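Local atomic coordinates of endoglucanase (Mytilus edulis, PDB entry 1WC2), a protein that hydrolyses internal beta-1,4-glucosidic linkages in cellulose and related beta-glucans, acts on soluble carboxymethylcellulose and also shows expansin activity. Residues A17-Y22 / L131-G136; G46-A51 / R137-G142. All coordinates share one frame; numbering follows the deposited sequence. Where two conformers were deposited one is given.

From the N terminus the chain first runs through 17-22, then 46-51, and only much later through 131-136 and 137-142, which follow each other directly. Contact 1 closes a loop of 108 residues by pairing strand 14-22 with strand 129-134; contact 2 closes one of 85 residues between the entry to strand 49-53 and the turn after strand 129-134. The two closures cross, since their segments alternate along the chain. Strand 129-134 lies between strands 14-22 and 49-53 in the double-psi barrel sheet. The contacts meet where Asn135 OD1 accepts a probable hydrogen bond from Val140 N and where Ala51 N donates another to Asp132 O.

Contact 1: A17-Y22 / L131-G136; sequences ASTTNY and LDLENG
The Tyr22 ring lies over the side chain of Asp132, whose CB sits beneath the ring centre in a CH-pi contact, 3.7 Å from the centroid of the Tyr22 ring. Asp132 is, by similarity, the proton donor of this family 45 glycosidase, and the pair belongs to the parallel pairing of strands 14-22 and 129-134 in its double-psi beta-barrel. A chi1 of 91° for Tyr22 sets CG on the side of Asp132, and the ring edge meets the peptide between Leu133 and Glu134. Beside the ring, Thr20 and Asp132 run side by side in the same direction; in the conformers given, Thr20 CB makes a van der Waals contact of 3.4 Å with Asp132 OD1, whose hydrogen bond goes to His130 NE2. Glu134 OE1 takes the backbone N-H of Asp24, by similarity the nucleophile, while Glu134 OE2 is bonded to His23 ND1 and Gly136 N.

On the face of Thr19 and Asn21, Leu133 CD1 packs 3.9 Å from Thr19 CB, and the Asn21 and Asn135 amides stack with planes 27° apart. Asn21 ND2 is held by Trp145 O, whereas the buried Asn21 OD1 has no hydrogen-bonding partner in the model.

The strands are joined by alternating backbone bonds: Leu131 N to Ser18 O, Thr20 N to Leu131 O, Leu133 N to Thr20 O and Tyr22 N to Leu133 O. Beyond strand 129-134 the pairing finishes with Asn135 N donating to Tyr22 O over 2.8 Å, almost in line with the Tyr22 carbonyl.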
ATOM      1  N   ALA A  17      -3.179   8.206  -4.619  1.00  5.85           N
ATOM      2  CA  ALA A  17      -2.601   7.680  -3.382  1.00  5.94           C
ATOM      3  C   ALA A  17      -1.145   8.095  -3.302  1.00  6.03           C
ATOM      4  O   ALA A  17      -0.399   8.009  -4.294  1.00  7.02           O
ATOM      5  CB  ALA A  17      -2.696   6.153  -3.339  1.00  6.30           C
ATOM      6  N   SER A  18      -0.732   8.532  -2.118  1.00  5.97           N
ATOM      7  CA  SER A  18       0.687   8.704  -1.836  1.00  6.01           C
ATOM      8  C   SER A  18       1.293   7.364  -1.396  1.00  6.04           C
ATOM      9  O   SER A  18       0.585   6.432  -0.982  1.00  6.05           O
ATOM     10  CB  SER A  18       0.906   9.799  -0.779  1.00  6.26           C
ATOM     11  OG  SER A  18       0.065   9.654   0.362  1.00  5.94           O
ATOM     12  N   THR A  19       2.620   7.276  -1.522  1.00  6.18           N
ATOM     13  CA  THR A  19       3.376   6.092  -1.131  1.00  6.29           C
ATOM     14  C   THR A  19       4.645   6.445  -0.359  1.00  6.43           C
ATOM     15  O   THR A  19       5.231   7.524  -0.548  1.00  7.35           O
ATOM     16  CB  THR A  19       3.768   5.212  -2.339  1.00  7.05           C
ATOM     17  OG1 THR A  19       4.726   5.893  -3.171  1.00  8.33           O
ATOM     18  CG2 THR A  19       2.546   4.864  -3.204  1.00  7.81           C
ATOM     19  N   THR A  20       5.063   5.525   0.513  1.00  6.66           N
ATOM     20  CA  THR A  20       6.390   5.553   1.130  1.00  7.28           C
ATOM     21  C   THR A  20       7.029   4.173   1.144  0.65  6.95           C
ATOM     22  O   THR A  20       6.458   3.240   1.707  0.65  5.54           O
ATOM     23  CB  THR A  20       6.320   5.968   2.649  0.65  7.64           C
ATOM     24  OG1 THR A  20       5.480   7.108   2.873  0.65  8.54           O
ATOM     25  CG2 THR A  20       7.723   6.323   3.203  0.65  8.01           C
ATOM     26  N   ASN A  21       8.251   4.085   0.626  1.00  8.18           N
ATOM     27  CA  ASN A  21       9.016   2.846   0.672  1.00  8.64           C
ATOM     28  C   ASN A  21       9.405   2.633   2.138  1.00  8.84           C
ATOM     29  O   ASN A  21       9.844   3.570   2.794  1.00 10.09           O
ATOM     30  CB  ASN A  21      10.246   2.938  -0.242  1.00  9.56           C
ATOM     31  CG  ASN A  21       9.872   2.826  -1.710  1.00 10.15           C
ATOM     32  OD1 ASN A  21       8.946   2.093  -2.070  1.00 13.53           O
ATOM     33  ND2 ASN A  21      10.565   3.574  -2.559  1.00 11.56           N
ATOM     34  N   TYR A  22       9.161   1.435   2.664  1.00  9.11           N
ATOM     35  CA  TYR A  22       9.468   1.092   4.056  1.00  9.77           C
ATOM     36  C   TYR A  22       9.949  -0.358   4.156  1.00  9.65           C
ATOM     37  O   TYR A  22       9.877  -1.116   3.186  1.00  9.82           O
ATOM     38  CB  TYR A  22       8.259   1.371   4.988  1.00 10.47           C
ATOM     39  CG  TYR A  22       7.252   0.237   5.245  1.00 11.12           C
ATOM     40  CD1 TYR A  22       6.754   0.002   6.531  1.00 11.63           C
ATOM     41  CD2 TYR A  22       6.745  -0.561   4.218  1.00 11.16           C
ATOM     42  CE1 TYR A  22       5.817  -1.001   6.780  1.00 11.74           C
ATOM     43  CE2 TYR A  22       5.810  -1.581   4.481  1.00 10.77           C
ATOM     44  CZ  TYR A  22       5.354  -1.807   5.760  1.00 11.15           C
ATOM     45  OH  TYR A  22       4.442  -2.820   6.017  1.00 11.90           O
ATOM     46  N   LEU A 131      -0.267   4.225   0.950  1.00  5.88           N
ATOM     47  CA  LEU A 131       0.289   2.878   1.096  1.00  6.35           C
ATOM     48  C   LEU A 131       1.784   2.955   1.401  1.00  6.23           C
ATOM     49  O   LEU A 131       2.541   3.611   0.681  1.00  7.08           O
ATOM     50  CB  LEU A 131       0.083   2.052  -0.176  1.00  6.99           C
ATOM     51  CG  LEU A 131      -1.361   1.736  -0.583  1.00  7.47           C
ATOM     52  CD1 LEU A 131      -1.334   0.841  -1.813  1.00 10.14           C
ATOM     53  CD2 LEU A 131      -2.180   1.062   0.515  1.00  7.64           C
ATOM     54  N   ASP A 132       2.206   2.293   2.475  1.00  6.09           N
ATOM     55  CA  ASP A 132       3.621   2.035   2.709  1.00  6.37           C
ATOM     56  C   ASP A 132       3.945   0.764   1.921  0.65  6.00           C
ATOM     57  O   ASP A 132       3.255  -0.246   2.062  0.65  6.03           O
ATOM     58  CB  ASP A 132       3.969   1.846   4.201  0.65  7.40           C
ATOM     59  CG  ASP A 132       4.045   3.156   5.007  0.65  7.49           C
ATOM     60  OD1 ASP A 132       4.008   4.266   4.445  0.65  7.71           O
ATOM     61  OD2 ASP A 132       4.143   3.121   6.256  0.65 11.59           O
ATOM     62  N   LEU A 133       4.951   0.832   1.056  1.00  6.32           N
ATOM     63  CA  LEU A 133       5.303  -0.272   0.169  1.00  6.73           C
ATOM     64  C   LEU A 133       6.549  -0.994   0.678  1.00  7.02           C
ATOM     65  O   LEU A 133       7.604  -0.384   0.841  1.00  7.58           O
ATOM     66  CB  LEU A 133       5.574   0.251  -1.253  1.00  6.97           C
ATOM     67  CG  LEU A 133       4.513   1.187  -1.866  1.00  7.54           C
ATOM     68  CD1 LEU A 133       4.936   1.655  -3.257  1.00  9.13           C
ATOM     69  CD2 LEU A 133       3.167   0.511  -1.902  1.00  8.76           C
ATOM     70  N   GLU A 134       6.436  -2.294   0.918  1.00  7.13           N
ATOM     71  CA  GLU A 134       7.604  -3.043   1.366  1.00  7.57           C
ATOM     72  C   GLU A 134       8.739  -2.972   0.340  1.00  7.75           C
ATOM     73  O   GLU A 134       8.538  -3.269  -0.842  1.00  7.53           O
ATOM     74  CB  GLU A 134       7.226  -4.488   1.658  1.00  7.88           C
ATOM     75  CG  GLU A 134       8.398  -5.370   2.091  1.00  8.17           C
ATOM     76  CD  GLU A 134       9.136  -4.889   3.355  1.00  8.36           C
ATOM     77  OE1 GLU A 134       8.467  -4.510   4.350  1.00  9.18           O
ATOM     78  OE2 GLU A 134      10.389  -4.878   3.363  1.00  9.54           O
ATOM     79  N   ASN A 135       9.939  -2.616   0.814  1.00  7.79           N
ATOM     80  CA  ASN A 135      11.099  -2.346  -0.049  1.00  8.22           C
ATOM     81  C   ASN A 135      12.432  -2.846   0.517  1.00  8.44           C
ATOM     82  O   ASN A 135      13.507  -2.438   0.058  1.00  9.20           O
ATOM     83  CB  ASN A 135      11.210  -0.858  -0.376  1.00  8.45           C
ATOM     84  CG  ASN A 135      12.171  -0.587  -1.535  1.00  8.45           C
ATOM     85  OD1 ASN A 135      12.051  -1.201  -2.604  1.00  8.61           O
ATOM     86  ND2 ASN A 135      13.127   0.317  -1.329  1.00  9.78           N
ATOM     87  N   GLY A 136      12.351  -3.744   1.489  1.00  8.65           N
ATOM     88  CA  GLY A 136      13.562  -4.245   2.127  1.00  9.08           C
ATOM     89  C   GLY A 136      14.487  -5.000   1.180  1.00  9.47           C
ATOM     90  O   GLY A 136      15.681  -5.135   1.460  1.00 11.19           O
TER

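Contact 2: G46-A51 / R137-G142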
ATOM      1  N   GLY A  46       9.941 -10.520  -0.283  1.00  9.07           N
ATOM      2  CA  GLY A  46      10.272 -10.246  -1.663  1.00  9.27           C
ATOM      3  C   GLY A  46       9.050  -9.943  -2.514  1.00  8.60           C
ATOM      4  O   GLY A  46       9.189  -9.738  -3.714  1.00 10.37           O
ATOM      5  N   SER A  47       7.850  -9.903  -1.918  1.00  8.25           N
ATOM      6  CA  SER A  47       6.611  -9.650  -2.670  1.00  7.83           C
ATOM      7  C   SER A  47       6.253  -8.170  -2.740  1.00  7.21           C
ATOM      8  O   SER A  47       6.798  -7.349  -1.994  1.00  7.86           O
ATOM      9  CB  SER A  47       5.451 -10.388  -2.009  1.00  8.62           C
ATOM     10  OG  SER A  47       5.560 -11.784  -2.227  1.00 10.77           O
ATOM     11  N   PHE A  48       5.347  -7.843  -3.667  1.00  6.92           N
ATOM     12  CA  PHE A  48       4.706  -6.538  -3.735  1.00  6.72           C
ATOM     13  C   PHE A  48       3.536  -6.547  -2.737  1.00  6.69           C
ATOM     14  O   PHE A  48       2.415  -6.981  -3.042  1.00  6.90           O
ATOM     15  CB  PHE A  48       4.247  -6.221  -5.164  1.00  6.89           C
ATOM     16  CG  PHE A  48       5.376  -5.868  -6.127  1.00  7.50           C
ATOM     17  CD1 PHE A  48       5.378  -6.374  -7.422  1.00  9.02           C
ATOM     18  CD2 PHE A  48       6.394  -4.981  -5.761  1.00  8.59           C
ATOM     19  CE1 PHE A  48       6.396  -6.032  -8.328  1.00  9.01           C
ATOM     20  CE2 PHE A  48       7.404  -4.643  -6.671  1.00  9.39           C
ATOM     21  CZ  PHE A  48       7.389  -5.163  -7.955  1.00  9.83           C
ATOM     22  N   VAL A  49       3.853  -6.109  -1.517  1.00  6.76           N
ATOM     23  CA  VAL A  49       2.900  -6.001  -0.420  1.00  6.97           C
ATOM     24  C   VAL A  49       2.979  -4.616   0.200  1.00  6.37           C
ATOM     25  O   VAL A  49       3.970  -3.901   0.035  1.00  6.91           O
ATOM     26  CB  VAL A  49       3.113  -7.119   0.647  1.00  7.48           C
ATOM     27  CG1 VAL A  49       2.834  -8.498   0.028  1.00  8.25           C
ATOM     28  CG2 VAL A  49       4.510  -7.055   1.282  1.00  8.40           C
ATOM     29  N   ALA A  50       1.921  -4.262   0.922  1.00  6.61           N
ATOM     30  CA  ALA A  50       1.757  -2.911   1.439  1.00  6.76           C
ATOM     31  C   ALA A  50       1.094  -2.883   2.805  1.00  6.14           C
ATOM     32  O   ALA A  50       0.329  -3.776   3.168  1.00  6.17           O
ATOM     33  CB  ALA A  50       0.933  -2.086   0.473  1.00  7.05           C
ATOM     34  N   ALA A  51       1.376  -1.815   3.541  1.00  6.04           N
ATOM     35  CA  ALA A  51       0.632  -1.436   4.733  1.00  5.88           C
ATOM     36  C   ALA A  51      -0.301  -0.287   4.354  1.00  5.69           C
ATOM     37  O   ALA A  51       0.153   0.744   3.853  1.00  6.64           O
ATOM     38  CB  ALA A  51       1.586  -1.016   5.848  1.00  6.42           C
ATOM     39  N   ARG A 137      13.948  -5.499   0.061  1.00  8.95           N
ATOM     40  CA  ARG A 137      14.738  -6.183  -0.964  1.00  9.36           C
ATOM     41  C   ARG A 137      14.836  -5.366  -2.257  1.00  9.42           C
ATOM     42  O   ARG A 137      15.181  -5.900  -3.311  1.00  9.44           O
ATOM     43  CB  ARG A 137      14.176  -7.593  -1.196  1.00  9.66           C
ATOM     44  CG  ARG A 137      14.373  -8.488   0.027  1.00 10.73           C
ATOM     45  CD  ARG A 137      13.731  -9.838  -0.085  1.00 10.46           C
ATOM     46  NE  ARG A 137      14.398 -10.685  -1.079  1.00 11.26           N
ATOM     47  CZ  ARG A 137      15.469 -11.443  -0.854  1.00 11.42           C
ATOM     48  NH1 ARG A 137      16.034 -11.482   0.339  1.00 12.17           N
ATOM     49  NH2 ARG A 137      15.973 -12.173  -1.838  1.00 11.09           N
ATOM     50  N   SER A 138      14.537  -4.064  -2.152  1.00  9.21           N
ATOM     51  CA  SER A 138      14.614  -3.116  -3.259  1.00  9.46           C
ATOM     52  C   SER A 138      13.670  -3.479  -4.413  1.00  8.61           C
ATOM     53  O   SER A 138      13.888  -3.071  -5.556  1.00  9.67           O
ATOM     54  CB  SER A 138      16.071  -2.940  -3.744  1.00  9.58           C
ATOM     55  OG  SER A 138      16.899  -2.436  -2.704  1.00 11.05           O
ATOM     56  N   GLN A 139      12.586  -4.184  -4.100  1.00  8.57           N
ATOM     57  CA  GLN A 139      11.620  -4.526  -5.146  1.00  8.62           C
ATOM     58  C   GLN A 139      10.950  -3.285  -5.760  1.00  8.42           C
ATOM     59  O   GLN A 139      10.555  -3.294  -6.937  1.00  8.65           O
ATOM     60  CB  GLN A 139      10.574  -5.524  -4.651  1.00  8.51           C
ATOM     61  CG  GLN A 139       9.778  -5.130  -3.385  1.00  8.71           C
ATOM     62  CD  GLN A 139      10.390  -5.704  -2.103  1.00  8.61           C
ATOM     63  OE1 GLN A 139      11.530  -5.384  -1.748  1.00  8.84           O
ATOM     64  NE2 GLN A 139       9.646  -6.560  -1.423  1.00  8.03           N
ATOM     65  N   VAL A 140      10.803  -2.227  -4.964  1.00  8.00           N
ATOM     66  CA  VAL A 140      10.189  -0.989  -5.445  1.00  8.18           C
ATOM     67  C   VAL A 140      11.242  -0.008  -5.978  1.00  8.36           C
ATOM     68  O   VAL A 140      11.129   0.456  -7.100  1.00  8.87           O
ATOM     69  CB  VAL A 140       9.265  -0.342  -4.379  1.00  8.43           C
ATOM     70  CG1 VAL A 140       8.609   0.928  -4.920  1.00  8.33           C
ATOM     71  CG2 VAL A 140       8.190  -1.342  -3.936  1.00  8.95           C
ATOM     72  N   THR A 141      12.292   0.296  -5.204  1.00  8.75           N
ATOM     73  CA  THR A 141      13.324   1.222  -5.692  1.00  9.65           C
ATOM     74  C   THR A 141      14.119   0.655  -6.877  1.00  9.35           C
ATOM     75  O   THR A 141      14.647   1.426  -7.664  1.00 10.52           O
ATOM     76  CB  THR A 141      14.294   1.656  -4.601  1.00 10.28           C
ATOM     77  OG1 THR A 141      14.690   0.521  -3.819  1.00 10.41           O
ATOM     78  CG2 THR A 141      13.634   2.648  -3.630  1.00 11.22           C
ATOM     79  N   GLY A 142      14.169  -0.671  -7.033  1.00  9.33           N
ATOM     80  CA  GLY A 142      14.811  -1.286  -8.185  1.00  9.64           C
ATOM     81  C   GLY A 142      14.153  -0.900  -9.504  1.00  9.58           C
ATOM     82  O   GLY A 142      14.806  -0.930 -10.556  1.00  9.65           O
TER
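Gln139 reaches across to the backbone of 46-51, its NE2 donating to Ser47 O over 3.0 Å. The bond is nearly straight at hydrogen, 168°, and Ser47 O lies close to the plane of the Gln139 amide, although the nitrogen stands above the plane of the Ser47 carbonyl. Closer to its backbone, the same side chain passes Phe48 in the opposite direction, with Gln139 CB 3.9 Å from Phe48 CE2. The rim of that ring also meets the Gln139 carbonyl: Phe48 CE2 is 3.4 Å from Gln139 O, which lies in the ring plane. Val140 CG2 adds a looser apolar touch near the same edge, and Arg137 CD rests 3.8 Å from Gly46 CA at the outer margin.

The amide is fixed from both ends. Gln139 CG stands between the backbone N and carbonyl carbon (chi1 55°), and a bend at chi2 turns the chain at CD. Gln139 OE1 accepts the Arg137 N-H, 3.0 Å from Arg137 N and with the donor in the plane of the amide carbonyl. Gln139 NE2 has a second acceptor in Ala45 O, so this one group links its own turn to the carbonyls of Ala45 and Ser47. An alanine here would probably leave Ser47 O, Ala45 O and Arg137 N without their bonds to this amide, and the turn less firmly tied to 46-51.

Further out, Asn135 OD1 holds Val140 N and Asn135 ND2 binds Thr141 OG1, tying the turn to the end of strand 129-134. Phe48 meets the Phe97 ring of strand 94-100, while Val140 rests on Leu133. This packing thus joins the loop following strand 129-134 to the entry of strand 49-53, its neighbour in the barrel sheet.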